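Local structure of protein SMG-7 (Caenorhabditis elegans, 3ZHE) at residues A190-M195 and F365-R370; L77-L82 and L134-L139; S342-L347 and Q382-I387; A35-A40 and Y93-Y98. The protein takes part in nonsense-mediated mRNA decay, pairing with SMG-5 in a heterodimer through a 14-3-3-like domain. All blocks are in the same frame, centred on the assembly; numbering follows the deposited sequence.

Overall arrangement
Contacts 2 and 3 are antiparallel helix pairs held by mostly buried apolar side chains, and they lie on opposite sides of the chain's centre, their own centres about 48 Å apart. Contact 4 lies on the same side as contact 2, about 19 Å from it between centres, and uses the loop that follows the helix of residues 77-82; it is buried too, but adds an oblique pair of aromatic rings, a weak polar bond and a helix cap. Contact 1, nearest the middle of the chain, is partly buried and relies on a loop-to-loop backbone bond and a histidine ring. Its loop 365-370 lies in sequence between the two helices that meet in contact 3.

Contact 1. Residues A190-M195 and F365-R370; sequences ALHATM and FHCLQR
His192, the first residue to leave helical geometry after helix 180-191, offers its carbonyl O to His366 N of the loop 365-370 at 2.9 Å, in a nearly straight bond (168° at the hydrogen) that approaches along the C=O axis. Beside this backbone link the His192 ring is sandwiched. Cys367 lies over one face, its CB 3.5 Å from the ring centroid in a CH-pi contact, and Leu191 CG covers the opposite face, both offset toward the rim. SG of Cys367, anti to its own backbone N (chi1 170°), stands 3.9 Å from the His192 centroid and almost on the ring normal. Phe365 comes in obliquely, its CE1 3.5 Å from His192 CB. Further along, Thr194 OG1 lies at the edge of the His366 ring, near its plane; its weak hydrogen bond is to Tyr364 O. NE2 of His192 is hydrogen-bonded to Ser265 OG on helix 257-270, which is likely to help hold the ring's rotation. An alanine in place of His192 would probably leave Ser265 OG without this mate and open a gap beneath Cys367. The contact thus ties the end of helix 180-191 to a distant loop and to helix 257-270, and its chemistry is consistent with a loop held at one backbone bond and by packing round one imidazole.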
# COMPACT_ATOMS: atom_id res chain seq x y z
N ALA B 190 -5.29 -2.35 -26.10
CA ALA B 190 -6.41 -1.50 -25.71
C ALA B 190 -7.57 -1.66 -26.67
O ALA B 190 -8.73 -1.67 -26.26
CB ALA B 190 -5.97 -0.04 -25.66
N LEU B 191 -7.26 -1.79 -27.95
CA LEU B 191 -8.29 -1.92 -28.97
C LEU B 191 -9.05 -3.23 -28.84
O LEU B 191 -10.26 -3.27 -29.03
CB LEU B 191 -7.68 -1.80 -30.37
CG LEU B 191 -8.63 -1.96 -31.56
CD1 LEU B 191 -9.76 -0.94 -31.49
CD2 LEU B 191 -7.88 -1.85 -32.88
N HIS B 192 -8.33 -4.30 -28.50
CA HIS B 192 -8.95 -5.62 -28.47
C HIS B 192 -9.07 -6.23 -27.07
O HIS B 192 -9.17 -7.45 -26.93
CB HIS B 192 -8.19 -6.58 -29.38
CG HIS B 192 -8.30 -6.24 -30.83
ND1 HIS B 192 -9.42 -6.53 -31.57
CD2 HIS B 192 -7.43 -5.65 -31.68
CE1 HIS B 192 -9.24 -6.13 -32.82
NE2 HIS B 192 -8.04 -5.59 -32.91
N ALA B 193 -9.07 -5.38 -26.05
CA ALA B 193 -9.21 -5.86 -24.68
C ALA B 193 -10.63 -6.36 -24.42
O ALA B 193 -11.47 -6.34 -25.32
CB ALA B 193 -8.85 -4.77 -23.69
N THR B 194 -10.89 -6.81 -23.20
CA THR B 194 -12.20 -7.34 -22.85
C THR B 194 -13.23 -6.22 -22.74
O THR B 194 -14.42 -6.43 -22.96
CB THR B 194 -12.16 -8.17 -21.55
OG1 THR B 194 -11.05 -9.07 -21.59
CG2 THR B 194 -13.45 -8.97 -21.38
N MET B 195 -12.76 -5.02 -22.40
CA MET B 195 -13.64 -3.85 -22.33
C MET B 195 -13.70 -3.11 -23.66
O MET B 195 -14.67 -2.40 -23.94
CB MET B 195 -13.20 -2.90 -21.21
CG MET B 195 -13.84 -3.16 -19.86
SD MET B 195 -15.64 -3.07 -19.93
CE MET B 195 -16.07 -3.24 -18.21
N PHE B 365 -7.53 -10.71 -24.07
CA PHE B 365 -7.30 -10.24 -25.43
C PHE B 365 -8.26 -11.02 -26.32
O PHE B 365 -8.23 -12.25 -26.34
CB PHE B 365 -5.85 -10.52 -25.83
CG PHE B 365 -5.45 -9.94 -27.15
CD1 PHE B 365 -5.46 -8.57 -27.35
CD2 PHE B 365 -5.05 -10.76 -28.19
CE1 PHE B 365 -5.09 -8.03 -28.57
CE2 PHE B 365 -4.67 -10.23 -29.41
CZ PHE B 365 -4.70 -8.86 -29.60
N HIS B 366 -9.11 -10.31 -27.04
CA HIS B 366 -10.19 -10.96 -27.78
C HIS B 366 -10.12 -10.77 -29.29
O HIS B 366 -11.10 -11.03 -30.00
CB HIS B 366 -11.55 -10.52 -27.24
CG HIS B 366 -11.87 -11.07 -25.88
ND1 HIS B 366 -12.76 -12.10 -25.69
CD2 HIS B 366 -11.40 -10.75 -24.65
CE1 HIS B 366 -12.84 -12.38 -24.40
NE2 HIS B 366 -12.02 -11.57 -23.75
N CYS B 367 -8.97 -10.33 -29.79
CA CYS B 367 -8.76 -10.26 -31.22
C CYS B 367 -8.47 -11.64 -31.78
O CYS B 367 -7.40 -12.20 -31.53
CB CYS B 367 -7.57 -9.35 -31.55
SG CYS B 367 -7.04 -9.43 -33.28
N LEU B 368 -9.43 -12.20 -32.52
CA LEU B 368 -9.22 -13.43 -33.28
C LEU B 368 -8.70 -14.56 -32.39
O LEU B 368 -7.68 -15.18 -32.71
CB LEU B 368 -8.24 -13.15 -34.42
CG LEU B 368 -8.17 -14.08 -35.64
CD1 LEU B 368 -9.45 -13.99 -36.46
CD2 LEU B 368 -6.96 -13.72 -36.48
N GLN B 369 -9.38 -14.81 -31.29
CA GLN B 369 -8.88 -15.75 -30.29
C GLN B 369 -9.25 -17.20 -30.57
O GLN B 369 -8.52 -17.92 -31.25
CB GLN B 369 -9.32 -15.35 -28.88
CG GLN B 369 -8.57 -16.08 -27.78
CD GLN B 369 -8.77 -15.43 -26.42
OE1 GLN B 369 -7.80 -15.04 -25.77
NE2 GLN B 369 -10.02 -15.33 -25.99
N ARG B 370 -10.39 -17.63 -30.03
CA ARG B 370 -10.86 -19.01 -30.15
C ARG B 370 -9.88 -20.01 -29.54
O ARG B 370 -9.74 -21.14 -30.02
CB ARG B 370 -11.17 -19.36 -31.61

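Contact 2. Residues L77-L82 and L134-L139; sequences LAIGFL and LRMGDL
Leu82 and Leu139 carry the first shell between the two helices. CD2 of Leu82 touches three residues of the other helix, lying 3.6 Å from Met136 CG, 3.7 Å from Arg135 CB and 3.9 Å from Leu139 CD1. CG of Leu82 is anti to the backbone N (chi1 -163°). The side chains of Leu82 and Met136 slide past each other in opposite directions, and Met136 SD also lies against CD2 of the leucine. Leu139 answers from the other helix by dividing its methyls: CD2 meets Ala78 CB at 3.8 Å, while CD1 sits on the backbone of Ile79, 3.7 Å from its CA, and 4.0 Å from its CG1. Met136 CE and Ile79 CG2 make a more distant contact. The two segments run antiparallel, with 164° between their directions and axes 10.3 Å apart, in an all-helical array; residues 134-139 fall within a predicted TPR repeat, and this part of the chain is consistent with the 14-3-3-like domain. Ala78 also packs on Leu53 and Met57 of helix 45-63, and Met136 on Tyr152 of helix 146-159. Beyond the interface, Arg135 turns its guanidinium away to a cation-pi contact with Trp50 and to a salt bridge with Asp138 that is modelled too short for its length to be relied on; OD1 of Asp138 is held by Arg141 and Tyr153 OH. Leu77, Ile79 and Phe81 also pack on Met88, Gly91 and Thr87 of the partner SMG-5 chain, so Ile79 serves both interfaces.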
# COMPACT_ATOMS: atom_id res chain seq x y z
N LEU B 77 -5.26 19.12 -5.96
CA LEU B 77 -6.59 18.92 -5.37
C LEU B 77 -7.15 17.56 -5.77
O LEU B 77 -7.65 16.80 -4.93
CB LEU B 77 -7.55 20.03 -5.80
CG LEU B 77 -9.01 19.86 -5.37
CD1 LEU B 77 -9.11 19.78 -3.85
CD2 LEU B 77 -9.86 21.00 -5.90
N ALA B 78 -7.04 17.26 -7.06
CA ALA B 78 -7.46 15.97 -7.60
C ALA B 78 -6.77 14.80 -6.89
O ALA B 78 -7.43 13.86 -6.43
CB ALA B 78 -7.20 15.91 -9.09
N ILE B 79 -5.44 14.87 -6.82
CA ILE B 79 -4.64 13.85 -6.14
C ILE B 79 -5.15 13.62 -4.72
O ILE B 79 -5.33 12.47 -4.29
CB ILE B 79 -3.15 14.24 -6.10
CG1 ILE B 79 -2.55 14.25 -7.50
CG2 ILE B 79 -2.38 13.29 -5.20
CD1 ILE B 79 -1.10 14.67 -7.54
N GLY B 80 -5.38 14.72 -4.01
CA GLY B 80 -5.92 14.65 -2.66
C GLY B 80 -7.24 13.91 -2.60
O GLY B 80 -7.40 12.97 -1.82
N PHE B 81 -8.19 14.33 -3.45
CA PHE B 81 -9.51 13.69 -3.47
C PHE B 81 -9.44 12.19 -3.74
O PHE B 81 -10.06 11.40 -3.03
CB PHE B 81 -10.42 14.38 -4.50
CG PHE B 81 -11.34 15.40 -3.91
CD1 PHE B 81 -12.44 15.01 -3.16
CD2 PHE B 81 -11.12 16.75 -4.12
CE1 PHE B 81 -13.29 15.96 -2.62
CE2 PHE B 81 -11.98 17.70 -3.58
CZ PHE B 81 -13.06 17.30 -2.83
N LEU B 82 -8.68 11.79 -4.76
CA LEU B 82 -8.59 10.38 -5.12
C LEU B 82 -7.92 9.54 -4.04
O LEU B 82 -8.41 8.46 -3.68
CB LEU B 82 -7.87 10.21 -6.46
CG LEU B 82 -8.04 8.87 -7.17
CD1 LEU B 82 -9.52 8.54 -7.32
CD2 LEU B 82 -7.36 8.90 -8.52
N LEU B 134 -5.43 3.21 -11.92
CA LEU B 134 -5.43 3.76 -13.27
C LEU B 134 -5.50 5.29 -13.25
O LEU B 134 -4.70 5.97 -13.89
CB LEU B 134 -6.62 3.20 -14.07
CG LEU B 134 -7.00 3.96 -15.35
CD1 LEU B 134 -5.92 3.82 -16.42
CD2 LEU B 134 -8.35 3.49 -15.88
N ARG B 135 -6.46 5.81 -12.49
CA ARG B 135 -6.68 7.26 -12.44
C ARG B 135 -5.58 8.01 -11.70
O ARG B 135 -5.27 9.16 -12.05
CB ARG B 135 -8.06 7.58 -11.87
CG ARG B 135 -9.21 7.09 -12.74
CD ARG B 135 -8.90 7.29 -14.22
NE ARG B 135 -10.00 6.85 -15.08
CZ ARG B 135 -9.96 6.88 -16.40
NH1 ARG B 135 -8.87 7.31 -17.03
NH2 ARG B 135 -11.01 6.46 -17.11
N MET B 136 -4.99 7.38 -10.69
CA MET B 136 -3.81 7.95 -10.04
C MET B 136 -2.68 8.01 -11.06
O MET B 136 -1.87 8.94 -11.05
CB MET B 136 -3.39 7.12 -8.83
CG MET B 136 -4.18 7.41 -7.57
SD MET B 136 -4.03 9.14 -7.05
CE MET B 136 -2.26 9.26 -6.79
N GLY B 137 -2.63 7.02 -11.94
CA GLY B 137 -1.69 7.02 -13.04
C GLY B 137 -1.90 8.21 -13.95
O GLY B 137 -0.94 8.90 -14.32
N ASP B 138 -3.16 8.45 -14.31
CA ASP B 138 -3.51 9.62 -15.12
C ASP B 138 -3.05 10.91 -14.45
O ASP B 138 -2.47 11.79 -15.10
CB ASP B 138 -5.03 9.68 -15.36
CG ASP B 138 -5.48 8.74 -16.45
OD1 ASP B 138 -4.67 8.40 -17.33
OD2 ASP B 138 -6.67 8.33 -16.44
N LEU B 139 -3.31 11.01 -13.15
CA LEU B 139 -2.94 12.20 -12.39
C LEU B 139 -1.43 12.42 -12.38
O LEU B 139 -0.96 13.54 -12.52
CB LEU B 139 -3.47 12.11 -10.96
CG LEU B 139 -4.99 12.17 -10.81
CD1 LEU B 139 -5.38 12.12 -9.34
CD2 LEU B 139 -5.54 13.43 -11.47

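Contact 3. Residues S342-L347 and Q382-I387; sequences SICEWL and QKLVEI
Cys344 and Leu384 meet without any flat group between them: the interface of residues 342-347 and 382-387 is made of aliphatic branches and one thiol, and Trp346, the one aromatic residue of the two segments, packs instead on Lys303 and Leu309. The motif is an antiparallel helix pair, formed by helix 337-348 and helix 377-389 in the C-terminal helical part of the chain and joined by a long, mostly non-helical connection; segments 342-347 and 382-387 have 157° between their directions and axes 9.9 Å apart. Leu384 is the central side chain. Its CB is directed toward the other helix, and the residue is shared by three partners there. Its CD1 approaches Leu347 CD1 at 4.2 Å, the two side chains crossing at about a right angle, and the same methyl lies 4.3 Å from Ile343 CG2. These are loose contacts, and the 160 Å² of surface buried between the two segments is modest. Other helices close the space around them: Ile343 packs on Leu296 and Leu299 of helix 277-304, Leu384 on Tyr292 of that helix and on Leu319 of helix 313-322, and Leu347 on Leu316. The leucine therefore belongs to a wider apolar cluster in which several helices of this region converge. Toward the outside, exposed Val385 borders the contact, its CG2 branch beside the backbone N while CG1 stands anti to it (chi1 169°). SG of Cys344 fits between the two residues of helix 377-389, 3.7 Å from Leu384 CB and 3.8 Å from Val385 CG2.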
# COMPACT_ATOMS: atom_id res chain seq x y z
N SER B 342 7.65 -33.44 -33.42
CA SER B 342 8.58 -33.48 -32.30
C SER B 342 8.14 -32.58 -31.15
O SER B 342 8.11 -33.01 -29.99
CB SER B 342 9.99 -33.09 -32.75
OG SER B 342 10.01 -31.77 -33.26
N ILE B 343 7.81 -31.33 -31.47
CA ILE B 343 7.36 -30.38 -30.47
C ILE B 343 6.09 -30.87 -29.77
O ILE B 343 5.96 -30.77 -28.55
CB ILE B 343 7.12 -28.98 -31.08
CG1 ILE B 343 8.45 -28.39 -31.59
CG2 ILE B 343 6.50 -28.04 -30.06
CD1 ILE B 343 8.34 -26.98 -32.13
N CYS B 344 5.17 -31.43 -30.55
CA CYS B 344 3.93 -32.00 -30.00
C CYS B 344 4.20 -33.15 -29.04
O CYS B 344 3.54 -33.27 -28.00
CB CYS B 344 3.00 -32.46 -31.13
SG CYS B 344 2.14 -31.13 -31.99
N GLU B 345 5.15 -34.01 -29.40
CA GLU B 345 5.56 -35.09 -28.50
C GLU B 345 6.11 -34.51 -27.21
O GLU B 345 5.81 -35.01 -26.12
CB GLU B 345 6.62 -35.98 -29.15
CG GLU B 345 7.03 -37.15 -28.26
CD GLU B 345 8.51 -37.47 -28.36
OE1 GLU B 345 9.22 -36.77 -29.11
OE2 GLU B 345 8.97 -38.42 -27.69
N TRP B 346 6.92 -33.46 -27.34
CA TRP B 346 7.50 -32.79 -26.18
C TRP B 346 6.41 -32.27 -25.25
O TRP B 346 6.47 -32.46 -24.04
CB TRP B 346 8.40 -31.63 -26.63
CG TRP B 346 9.11 -30.94 -25.51
CD1 TRP B 346 9.32 -31.42 -24.24
CD2 TRP B 346 9.73 -29.64 -25.54
NE1 TRP B 346 10.01 -30.51 -23.49
CE2 TRP B 346 10.28 -29.41 -24.26
CE3 TRP B 346 9.86 -28.66 -26.52
CZ2 TRP B 346 10.96 -28.24 -23.95
CZ3 TRP B 346 10.54 -27.49 -26.21
CH2 TRP B 346 11.08 -27.29 -24.93
N LEU B 347 5.42 -31.61 -25.84
CA LEU B 347 4.32 -31.03 -25.08
C LEU B 347 3.47 -32.11 -24.40
O LEU B 347 3.04 -31.94 -23.26
CB LEU B 347 3.44 -30.16 -25.99
CG LEU B 347 4.08 -28.90 -26.57
CD1 LEU B 347 3.14 -28.23 -27.57
CD2 LEU B 347 4.45 -27.93 -25.46
N GLN B 382 -2.84 -29.94 -29.14
CA GLN B 382 -4.03 -30.23 -29.93
C GLN B 382 -4.22 -29.21 -31.05
O GLN B 382 -4.64 -29.56 -32.16
CB GLN B 382 -5.26 -30.30 -29.04
CG GLN B 382 -5.22 -31.43 -28.03
CD GLN B 382 -6.60 -31.84 -27.58
OE1 GLN B 382 -7.58 -31.11 -27.75
NE2 GLN B 382 -6.70 -33.04 -27.00
N LYS B 383 -3.90 -27.96 -30.76
CA LYS B 383 -3.99 -26.88 -31.74
C LYS B 383 -2.99 -27.08 -32.88
O LYS B 383 -3.35 -26.96 -34.06
CB LYS B 383 -3.76 -25.53 -31.06
N LEU B 384 -1.74 -27.37 -32.52
CA LEU B 384 -0.71 -27.63 -33.52
C LEU B 384 -1.07 -28.82 -34.42
O LEU B 384 -0.97 -28.75 -35.65
CB LEU B 384 0.63 -27.91 -32.83
CG LEU B 384 1.53 -26.70 -32.55
CD1 LEU B 384 2.60 -27.06 -31.53
CD2 LEU B 384 2.18 -26.21 -33.84
N VAL B 385 -1.50 -29.90 -33.78
CA VAL B 385 -1.95 -31.10 -34.48
C VAL B 385 -3.09 -30.76 -35.43
O VAL B 385 -3.15 -31.28 -36.54
CB VAL B 385 -2.40 -32.19 -33.48
CG1 VAL B 385 -3.11 -33.33 -34.21
CG2 VAL B 385 -1.21 -32.72 -32.71
N GLU B 386 -3.99 -29.88 -35.00
CA GLU B 386 -5.09 -29.45 -35.85
C GLU B 386 -4.60 -28.67 -37.07
O GLU B 386 -5.11 -28.86 -38.18
CB GLU B 386 -6.10 -28.61 -35.07
CG GLU B 386 -7.09 -29.43 -34.27
CD GLU B 386 -8.30 -28.63 -33.85
OE1 GLU B 386 -8.66 -27.67 -34.57
OE2 GLU B 386 -8.88 -28.94 -32.79
N ILE B 387 -3.62 -27.80 -36.86
CA ILE B 387 -3.05 -27.01 -37.95
C ILE B 387 -2.38 -27.90 -39.00
O ILE B 387 -2.52 -27.67 -40.20
CB ILE B 387 -2.03 -25.98 -37.43
CG1 ILE B 387 -2.72 -25.02 -36.46
CG2 ILE B 387 -1.41 -25.21 -38.59
CD1 ILE B 387 -3.88 -24.27 -37.07

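Contact 4. Residues A35-A40 and Y93-Y98; sequences ADFETA and YEIPNY
Tyr93 and Phe37 form the tight part of the contact. CB of Phe37 stands over one face of the Tyr93 ring, 3.6 Å from its centroid and 15° off the normal, a CH-pi contact displaced toward the rim and closest to CE1. CG of Phe37 is anti to the backbone N, and the phenyl ring lies obliquely to the phenol, with the planes at 38°. At the far end of the phenol, OH receives Phe37 N in a weak hydrogen bond of 3.3 Å, and a second weak bond joins it to Val34 O. The hydroxyl thus sits where helix 22-35 breaks and helix 37-42 begins. Asp36 is the N-cap of the second helix: its OD1 accepts Thr39 N at 3.1 Å, from above the carboxylate plane (56° out of it). A phenylalanine in place of Tyr93 would probably leave Phe37 N and Val34 O without their shared hydroxyl at this helix break. Looser packing continues along the loop, where Ile95 CD1 only comes within 4.1 Å of Phe37 CE2; Val89 of helix 68-92 touches both residues, and Phe128 meets the Phe37 ring edge-to-face. On the more open side, partly exposed Asp36 turns its CB away from Tyr93, and Glu38 binds Asn124 and the backbone N of Lys120.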
# COMPACT_ATOMS: atom_id res chain seq x y z
N ALA B 35 -20.94 4.17 2.87
CA ALA B 35 -22.25 3.63 3.20
C ALA B 35 -22.46 2.22 2.66
O ALA B 35 -22.96 1.34 3.36
CB ALA B 35 -23.35 4.55 2.70
N ASP B 36 -22.06 2.00 1.41
CA ASP B 36 -22.25 0.71 0.75
C ASP B 36 -21.29 0.55 -0.42
O ASP B 36 -21.68 0.71 -1.58
CB ASP B 36 -23.70 0.58 0.27
CG ASP B 36 -24.10 -0.86 -0.00
OD1 ASP B 36 -23.24 -1.66 -0.42
OD2 ASP B 36 -25.29 -1.19 0.20
N PHE B 37 -20.03 0.23 -0.12
CA PHE B 37 -18.98 0.08 -1.13
C PHE B 37 -19.37 -0.90 -2.23
O PHE B 37 -19.14 -0.65 -3.41
CB PHE B 37 -17.67 -0.35 -0.47
CG PHE B 37 -16.59 -0.72 -1.45
CD1 PHE B 37 -15.81 0.25 -2.05
CD2 PHE B 37 -16.34 -2.05 -1.75
CE1 PHE B 37 -14.81 -0.09 -2.94
CE2 PHE B 37 -15.34 -2.40 -2.64
CZ PHE B 37 -14.57 -1.42 -3.24
N GLU B 38 -19.95 -2.03 -1.83
CA GLU B 38 -20.40 -3.06 -2.77
C GLU B 38 -21.33 -2.49 -3.84
O GLU B 38 -21.04 -2.56 -5.03
CB GLU B 38 -21.11 -4.18 -2.01
CG GLU B 38 -20.25 -4.90 -0.99
CD GLU B 38 -19.30 -5.91 -1.61
OE1 GLU B 38 -19.45 -6.19 -2.82
OE2 GLU B 38 -18.42 -6.42 -0.90
N THR B 39 -22.46 -1.93 -3.40
CA THR B 39 -23.46 -1.37 -4.30
C THR B 39 -22.90 -0.19 -5.08
O THR B 39 -23.27 0.05 -6.24
CB THR B 39 -24.71 -0.92 -3.53
OG1 THR B 39 -25.22 -2.02 -2.76
CG2 THR B 39 -25.80 -0.44 -4.49
N ALA B 40 -22.00 0.56 -4.45
CA ALA B 40 -21.37 1.71 -5.08
C ALA B 40 -20.55 1.29 -6.29
O ALA B 40 -20.65 1.89 -7.36
CB ALA B 40 -20.50 2.46 -4.08
N TYR B 93 -13.69 -1.15 4.64
CA TYR B 93 -13.87 -2.48 4.04
C TYR B 93 -12.57 -3.26 3.91
O TYR B 93 -11.53 -2.70 3.59
CB TYR B 93 -14.57 -2.36 2.68
CG TYR B 93 -16.01 -1.94 2.78
CD1 TYR B 93 -16.36 -0.60 2.91
CD2 TYR B 93 -17.03 -2.88 2.76
CE1 TYR B 93 -17.68 -0.21 3.01
CE2 TYR B 93 -18.36 -2.50 2.85
CZ TYR B 93 -18.68 -1.17 2.97
OH TYR B 93 -19.99 -0.78 3.07
N GLU B 94 -12.65 -4.57 4.15
CA GLU B 94 -11.49 -5.44 4.07
C GLU B 94 -11.01 -5.63 2.63
O GLU B 94 -11.28 -6.66 2.01
CB GLU B 94 -11.79 -6.81 4.69
CG GLU B 94 -12.18 -6.77 6.15
CD GLU B 94 -12.33 -8.15 6.74
OE1 GLU B 94 -11.87 -9.12 6.10
OE2 GLU B 94 -12.90 -8.27 7.84
N ILE B 95 -10.31 -4.64 2.11
CA ILE B 95 -9.80 -4.72 0.74
C ILE B 95 -8.55 -5.59 0.69
O ILE B 95 -7.56 -5.29 1.37
CB ILE B 95 -9.47 -3.33 0.18
CG1 ILE B 95 -10.71 -2.44 0.24
CG2 ILE B 95 -8.97 -3.45 -1.26
CD1 ILE B 95 -11.89 -2.99 -0.52
N PRO B 96 -8.60 -6.67 -0.10
CA PRO B 96 -7.49 -7.61 -0.24
C PRO B 96 -6.20 -6.94 -0.70
O PRO B 96 -6.25 -5.94 -1.41
CB PRO B 96 -7.99 -8.57 -1.33
CG PRO B 96 -9.47 -8.51 -1.23
CD PRO B 96 -9.78 -7.08 -0.88
N ASN B 97 -5.06 -7.50 -0.30
CA ASN B 97 -3.77 -7.03 -0.78
C ASN B 97 -3.57 -7.44 -2.23
O ASN B 97 -3.85 -8.58 -2.60
CB ASN B 97 -2.64 -7.61 0.08
CG ASN B 97 -1.27 -7.29 -0.48
OD1 ASN B 97 -0.69 -6.26 -0.16
ND2 ASN B 97 -0.74 -8.19 -1.31
N TYR B 98 -3.08 -6.51 -3.04
CA TYR B 98 -2.84 -6.79 -4.45
C TYR B 98 -1.37 -6.62 -4.83
O TYR B 98 -1.03 -6.57 -6.02
CB TYR B 98 -3.73 -5.92 -5.34
CG TYR B 98 -5.20 -6.31 -5.32
CD1 TYR B 98 -5.68 -7.33 -6.13
CD2 TYR B 98 -6.10 -5.66 -4.48
CE1 TYR B 98 -7.01 -7.69 -6.11
CE2 TYR B 98 -7.44 -6.01 -4.46
CZ TYR B 98 -7.89 -7.03 -5.28
OH TYR B 98 -9.22 -7.38 -5.26